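Local structure of minor fimbrium anchoring subunit Mfa2 (Porphyromonas gingivalis, 5NFI) at residues Y159-R171 with V176-T188. The protein tethers to the bacterial outer membrane, and regulates the length of, the minor (Mfa1) fimbriae that mediate adhesion and biofilm formation. Numbering follows the deposited sequence.
Sequences YEIKLASSNGSYR and VAKADSTYYPGET
Ala164 and Tyr183 meet as a non-hydrogen-bonded pair in an antiparallel beta ladder of this fimbrillin-superfamily protein, where strand 159-165 runs beside strand 182-190. The Ala164 methyl sits over one face of the phenol: CB lies 3.9 Å from the Tyr183 ring centroid and 15° off the normal, a CH-pi contact. CG of Tyr183 is anti to its carbonyl carbon (chi1 -79°), which turns the ring back across the neighbouring strand. The extended Lys162 chain crosses it obliquely, CD 3.9 Å from Tyr183 CE2. Beside this pair, Ser165 and Thr182 exchange backbone bonds, and water 1 joins Leu163 N to Tyr184 O.

On the other face of the ladder, Tyr184 reaches the turn that follows the strand. Its OH donates to Asn167 OD1 at 2.7 Å, with amide and ring planes 81° apart and the hydroxyl above the carbonyl plane. Asn167 ND2 bonds to Lys204 O and Thr202 OG1, so both ends of the buried amide are held. Ser166, centre of an inverse gamma turn, directs OG to within 3.1 Å of Ser181 OG, a hydroxyl-hydroxyl hydrogen bond.

Beyond the turn, a second short pairing is displaced by one residue: Ala177 N donates to Ser169 O at 2.7 Å, and the Arg171 guanidinium lays one face over Ala177 CA. Strand 169-171 joins strand 93-100 of a different sheet, making the turn a link between sheets. The Tyr170 ring packs obliquely against Val176, CE2 of the tyrosine 3.4 Å from CG2 of the valine, while Tyr170 OH donates to Asn167 O at 2.7 Å and also bonds with Lys204 N.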
loop_
_atom_site.group_PDB
_atom_site.type_symbol
_atom_site.label_atom_id
_atom_site.label_comp_id
_atom_site.label_asym_id
_atom_site.label_seq_id
_atom_site.Cartn_x
_atom_site.Cartn_y
_atom_site.Cartn_z
ATOM N N TYR A 159 16.650 -18.916 -12.021
ATOM C CA TYR A 159 15.686 -18.788 -10.936
ATOM C C TYR A 159 14.880 -17.481 -10.995
ATOM O O TYR A 159 15.354 -16.433 -11.471
ATOM C CB TYR A 159 16.404 -18.916 -9.592
ATOM C CG TYR A 159 17.064 -20.276 -9.406
ATOM C CD1 TYR A 159 18.313 -20.552 -9.955
ATOM C CD2 TYR A 159 16.432 -21.278 -8.692
ATOM C CE1 TYR A 159 18.910 -21.778 -9.794
ATOM C CE2 TYR A 159 17.020 -22.522 -8.529
ATOM C CZ TYR A 159 18.261 -22.765 -9.083
ATOM O OH TYR A 159 18.850 -23.997 -8.909
ATOM N N GLU A 160 13.650 -17.560 -10.513
ATOM C CA GLU A 160 12.725 -16.451 -10.613
ATOM C C GLU A 160 12.111 -16.138 -9.270
ATOM O O GLU A 160 11.587 -17.030 -8.598
ATOM C CB GLU A 160 11.625 -16.758 -11.627
ATOM C CG GLU A 160 10.346 -15.993 -11.390
ATOM C CD GLU A 160 9.582 -15.734 -12.664
ATOM O OE1 GLU A 160 9.716 -16.541 -13.618
ATOM O OE2 GLU A 160 8.852 -14.713 -12.711
ATOM N N ILE A 161 12.189 -14.868 -8.886
ATOM C CA ILE A 161 11.584 -14.403 -7.660
ATOM C C ILE A 161 10.216 -13.810 -7.965
ATOM O O ILE A 161 10.042 -13.032 -8.919
ATOM C CB ILE A 161 12.481 -13.389 -6.949
ATOM C CG1 ILE A 161 13.864 -14.030 -6.720
ATOM C CG2 ILE A 161 11.861 -12.976 -5.620
ATOM C CD1 ILE A 161 14.933 -13.101 -6.188
ATOM N N LYS A 162 9.243 -14.235 -7.169
ATOM C CA LYS A 162 7.868 -13.830 -7.337
ATOM C C LYS A 162 7.292 -13.345 -6.034
ATOM O O LYS A 162 7.617 -13.864 -4.963
ATOM C CB LYS A 162 7.021 -14.974 -7.869
ATOM C CG LYS A 162 7.383 -15.412 -9.254
ATOM C CD LYS A 162 6.372 -16.401 -9.760
ATOM C CE LYS A 162 6.959 -17.269 -10.860
ATOM N NZ LYS A 162 5.910 -18.116 -11.525
ATOM N N LEU A 163 6.416 -12.354 -6.145
ATOM C CA LEU A 163 5.736 -11.772 -5.004
ATOM C C LEU A 163 4.240 -11.693 -5.279
ATOM O O LEU A 163 3.781 -10.881 -6.110
ATOM C CB LEU A 163 6.300 -10.386 -4.707
ATOM C CG LEU A 163 5.730 -9.618 -3.515
ATOM C CD1 LEU A 163 6.120 -10.268 -2.192
ATOM C CD2 LEU A 163 6.223 -8.193 -3.577
ATOM N N ALA A 164 3.485 -12.542 -4.592
ATOM C CA ALA A 164 2.038 -12.560 -4.721
ATOM C C ALA A 164 1.374 -11.935 -3.498
ATOM O O ALA A 164 1.805 -12.142 -2.363
ATOM C CB ALA A 164 1.536 -13.965 -4.918
ATOM N N SER A 165 0.314 -11.172 -3.719
ATOM C CA SER A 165 -0.408 -10.627 -2.589
ATOM C C SER A 165 -1.826 -10.268 -2.971
ATOM O O SER A 165 -2.058 -9.708 -4.033
ATOM C CB SER A 165 0.322 -9.407 -2.048
ATOM O OG SER A 165 -0.382 -8.847 -0.959
ATOM N N SER A 166 -2.779 -10.594 -2.111
ATOM C CA SER A 166 -4.156 -10.144 -2.307
ATOM C C SER A 166 -4.329 -8.732 -1.794
ATOM O O SER A 166 -5.142 -8.489 -0.901
ATOM C CB SER A 166 -5.136 -11.080 -1.601
ATOM O OG SER A 166 -5.084 -12.370 -2.187
ATOM N N ASN A 167 -3.562 -7.802 -2.350
ATOM C CA ASN A 167 -3.593 -6.416 -1.891
ATOM C C ASN A 167 -3.791 -5.371 -3.010
ATOM O O ASN A 167 -3.242 -4.267 -2.933
ATOM C CB ASN A 167 -2.300 -6.111 -1.119
ATOM C CG ASN A 167 -1.073 -6.166 -2.003
ATOM O OD1 ASN A 167 -1.105 -6.755 -3.072
ATOM N ND2 ASN A 167 0.011 -5.539 -1.570
ATOM N N GLY A 168 -4.572 -5.696 -4.036
ATOM C CA GLY A 168 -4.740 -4.786 -5.163
ATOM C C GLY A 168 -6.088 -4.084 -5.185
ATOM O O GLY A 168 -6.419 -3.362 -6.121
ATOM N N SER A 169 -6.872 -4.300 -4.140
ATOM C CA SER A 169 -8.220 -3.778 -4.093
ATOM C C SER A 169 -8.503 -3.104 -2.766
ATOM O O SER A 169 -8.249 -3.676 -1.704
ATOM C CB SER A 169 -9.215 -4.897 -4.334
ATOM O OG SER A 169 -8.965 -5.472 -5.593
ATOM N N TYR A 170 -9.014 -1.879 -2.817
ATOM C CA TYR A 170 -9.231 -1.140 -1.582
ATOM C C TYR A 170 -10.632 -0.551 -1.497
ATOM O O TYR A 170 -11.190 -0.075 -2.499
ATOM C CB TYR A 170 -8.160 -0.060 -1.437
ATOM C CG TYR A 170 -6.794 -0.666 -1.264
ATOM C CD1 TYR A 170 -6.103 -1.181 -2.358
ATOM C CD2 TYR A 170 -6.201 -0.771 -0.006
ATOM C CE1 TYR A 170 -4.860 -1.784 -2.222
ATOM C CE2 TYR A 170 -4.942 -1.372 0.137
ATOM C CZ TYR A 170 -4.284 -1.879 -0.985
ATOM O OH TYR A 170 -3.049 -2.473 -0.879
ATOM N N ARG A 171 -11.207 -0.614 -0.298
ATOM C CA ARG A 171 -12.489 0.019 -0.029
ATOM C C ARG A 171 -12.303 1.531 0.023
ATOM O O ARG A 171 -11.176 2.021 -0.081
ATOM C CB ARG A 171 -13.080 -0.499 1.274
ATOM C CG ARG A 171 -13.248 -1.989 1.291
ATOM C CD ARG A 171 -14.026 -2.447 2.511
ATOM N NE ARG A 171 -13.576 -3.764 2.957
ATOM C CZ ARG A 171 -13.937 -4.901 2.373
ATOM N NH1 ARG A 171 -14.758 -4.872 1.324
ATOM N NH2 ARG A 171 -13.480 -6.062 2.835
ATOM N N VAL A 176 -8.155 -3.074 2.912
ATOM C CA VAL A 176 -7.951 -3.975 1.793
ATOM C C VAL A 176 -9.203 -4.775 1.536
ATOM O O VAL A 176 -9.705 -5.466 2.418
ATOM C CB VAL A 176 -6.768 -4.923 2.038
ATOM C CG1 VAL A 176 -6.721 -6.040 0.976
ATOM C CG2 VAL A 176 -5.483 -4.126 2.070
ATOM N N ALA A 177 -9.711 -4.646 0.318
ATOM C CA ALA A 177 -10.848 -5.422 -0.129
ATOM C C ALA A 177 -10.383 -6.841 -0.446
ATOM O O ALA A 177 -9.270 -7.051 -0.943
ATOM C CB ALA A 177 -11.489 -4.770 -1.344
ATOM N N LYS A 178 -11.220 -7.825 -0.159
ATOM C CA LYS A 178 -10.798 -9.189 -0.433
ATOM C C LYS A 178 -10.777 -9.429 -1.938
ATOM O O LYS A 178 -11.628 -8.927 -2.668
ATOM C CB LYS A 178 -11.685 -10.199 0.312
ATOM C CG LYS A 178 -11.120 -10.569 1.710
ATOM C CD LYS A 178 -10.279 -9.405 2.298
ATOM C CE LYS A 178 -9.642 -9.677 3.653
ATOM N NZ LYS A 178 -8.874 -8.454 4.066
ATOM N N ALA A 179 -9.764 -10.162 -2.392
ATOM C CA ALA A 179 -9.545 -10.415 -3.815
ATOM C C ALA A 179 -8.625 -11.628 -4.027
ATOM O O ALA A 179 -8.002 -12.112 -3.086
ATOM C CB ALA A 179 -8.956 -9.179 -4.481
ATOM N N ASP A 180 -8.545 -12.119 -5.261
ATOM C CA ASP A 180 -7.523 -13.091 -5.621
ATOM C C ASP A 180 -6.158 -12.464 -5.480
ATOM O O ASP A 180 -6.022 -11.247 -5.535
ATOM C CB ASP A 180 -7.695 -13.588 -7.045
ATOM C CG ASP A 180 -8.862 -14.503 -7.190
ATOM O OD1 ASP A 180 -9.487 -14.806 -6.150
ATOM O OD2 ASP A 180 -9.136 -14.937 -8.333
ATOM N N SER A 181 -5.140 -13.293 -5.321
ATOM C CA SER A 181 -3.795 -12.780 -5.186
ATOM C C SER A 181 -3.362 -12.123 -6.469
ATOM O O SER A 181 -3.931 -12.369 -7.513
ATOM C CB SER A 181 -2.815 -13.892 -4.799
ATOM O OG SER A 181 -2.675 -13.943 -3.388
ATOM N N THR A 182 -2.348 -11.283 -6.371
ATOM C CA THR A 182 -1.850 -10.532 -7.501
ATOM C C THR A 182 -0.349 -10.692 -7.558
ATOM O O THR A 182 0.349 -10.470 -6.566
ATOM C CB THR A 182 -2.191 -9.032 -7.389
ATOM O OG1 THR A 182 -3.608 -8.854 -7.302
ATOM C CG2 THR A 182 -1.665 -8.279 -8.580
ATOM N N TYR A 183 0.161 -11.078 -8.712
ATOM C CA TYR A 183 1.594 -11.170 -8.857
ATOM C C TYR A 183 2.135 -9.808 -9.251
ATOM O O TYR A 183 1.546 -9.130 -10.081
ATOM C CB TYR A 183 1.963 -12.254 -9.874
ATOM C CG TYR A 183 1.877 -13.625 -9.268
ATOM C CD1 TYR A 183 0.678 -14.320 -9.233
ATOM C CD2 TYR A 183 2.995 -14.215 -8.682
ATOM C CE1 TYR A 183 0.598 -15.582 -8.651
ATOM C CE2 TYR A 183 2.930 -15.473 -8.100
ATOM C CZ TYR A 183 1.730 -16.149 -8.083
ATOM O OH TYR A 183 1.671 -17.394 -7.494
ATOM N N TYR A 184 3.244 -9.400 -8.636
ATOM C CA TYR A 184 3.871 -8.124 -8.994
ATOM C C TYR A 184 5.140 -8.293 -9.835
ATOM O O TYR A 184 5.980 -9.158 -9.547
ATOM C CB TYR A 184 4.176 -7.312 -7.735
ATOM C CG TYR A 184 2.922 -6.788 -7.094
ATOM C CD1 TYR A 184 2.219 -7.557 -6.182
ATOM C CD2 TYR A 184 2.422 -5.534 -7.426
ATOM C CE1 TYR A 184 1.068 -7.090 -5.604
ATOM C CE2 TYR A 184 1.274 -5.057 -6.853
ATOM C CZ TYR A 184 0.600 -5.834 -5.940
ATOM O OH TYR A 184 -0.555 -5.362 -5.367
ATOM N N PRO A 185 5.277 -7.447 -10.876
ATOM C CA PRO A 185 6.322 -7.518 -11.898
ATOM C C PRO A 185 7.714 -7.377 -11.311
ATOM O O PRO A 185 8.122 -6.280 -10.940
ATOM C CB PRO A 185 6.006 -6.338 -12.813
ATOM C CG PRO A 185 4.612 -5.956 -12.501
ATOM C CD PRO A 185 4.420 -6.269 -11.068
ATOM N N GLY A 186 8.438 -8.488 -11.248
ATOM C CA GLY A 186 9.767 -8.496 -10.673
ATOM C C GLY A 186 10.871 -8.273 -11.679
ATOM O O GLY A 186 11.378 -9.219 -12.281
ATOM N N GLU A 187 11.251 -7.015 -11.862
ATOM C CA GLU A 187 12.355 -6.698 -12.749
ATOM C C GLU A 187 13.671 -7.099 -12.079
ATOM O O GLU A 187 13.876 -6.858 -10.881
ATOM C CB GLU A 187 12.323 -5.219 -13.134
ATOM C CG GLU A 187 11.063 -4.872 -13.925
ATOM C CD GLU A 187 10.891 -5.724 -15.190
ATOM O OE1 GLU A 187 11.880 -5.901 -15.939
ATOM O OE2 GLU A 187 9.769 -6.234 -15.421
ATOM N N THR A 188 14.547 -7.715 -12.874
ATOM C CA THR A 188 15.644 -8.547 -12.373
ATOM C C THR A 188 17.039 -8.131 -12.870
ATOM O O THR A 188 17.197 -7.571 -13.956
ATOM C CB THR A 188 15.365 -10.043 -12.748
ATOM O OG1 THR A 188 14.472 -10.614 -11.784
ATOM C CG2 THR A 188 16.622 -10.876 -12.833
HETATM O O HOH W 1 5.891 -12.061 -9.010
#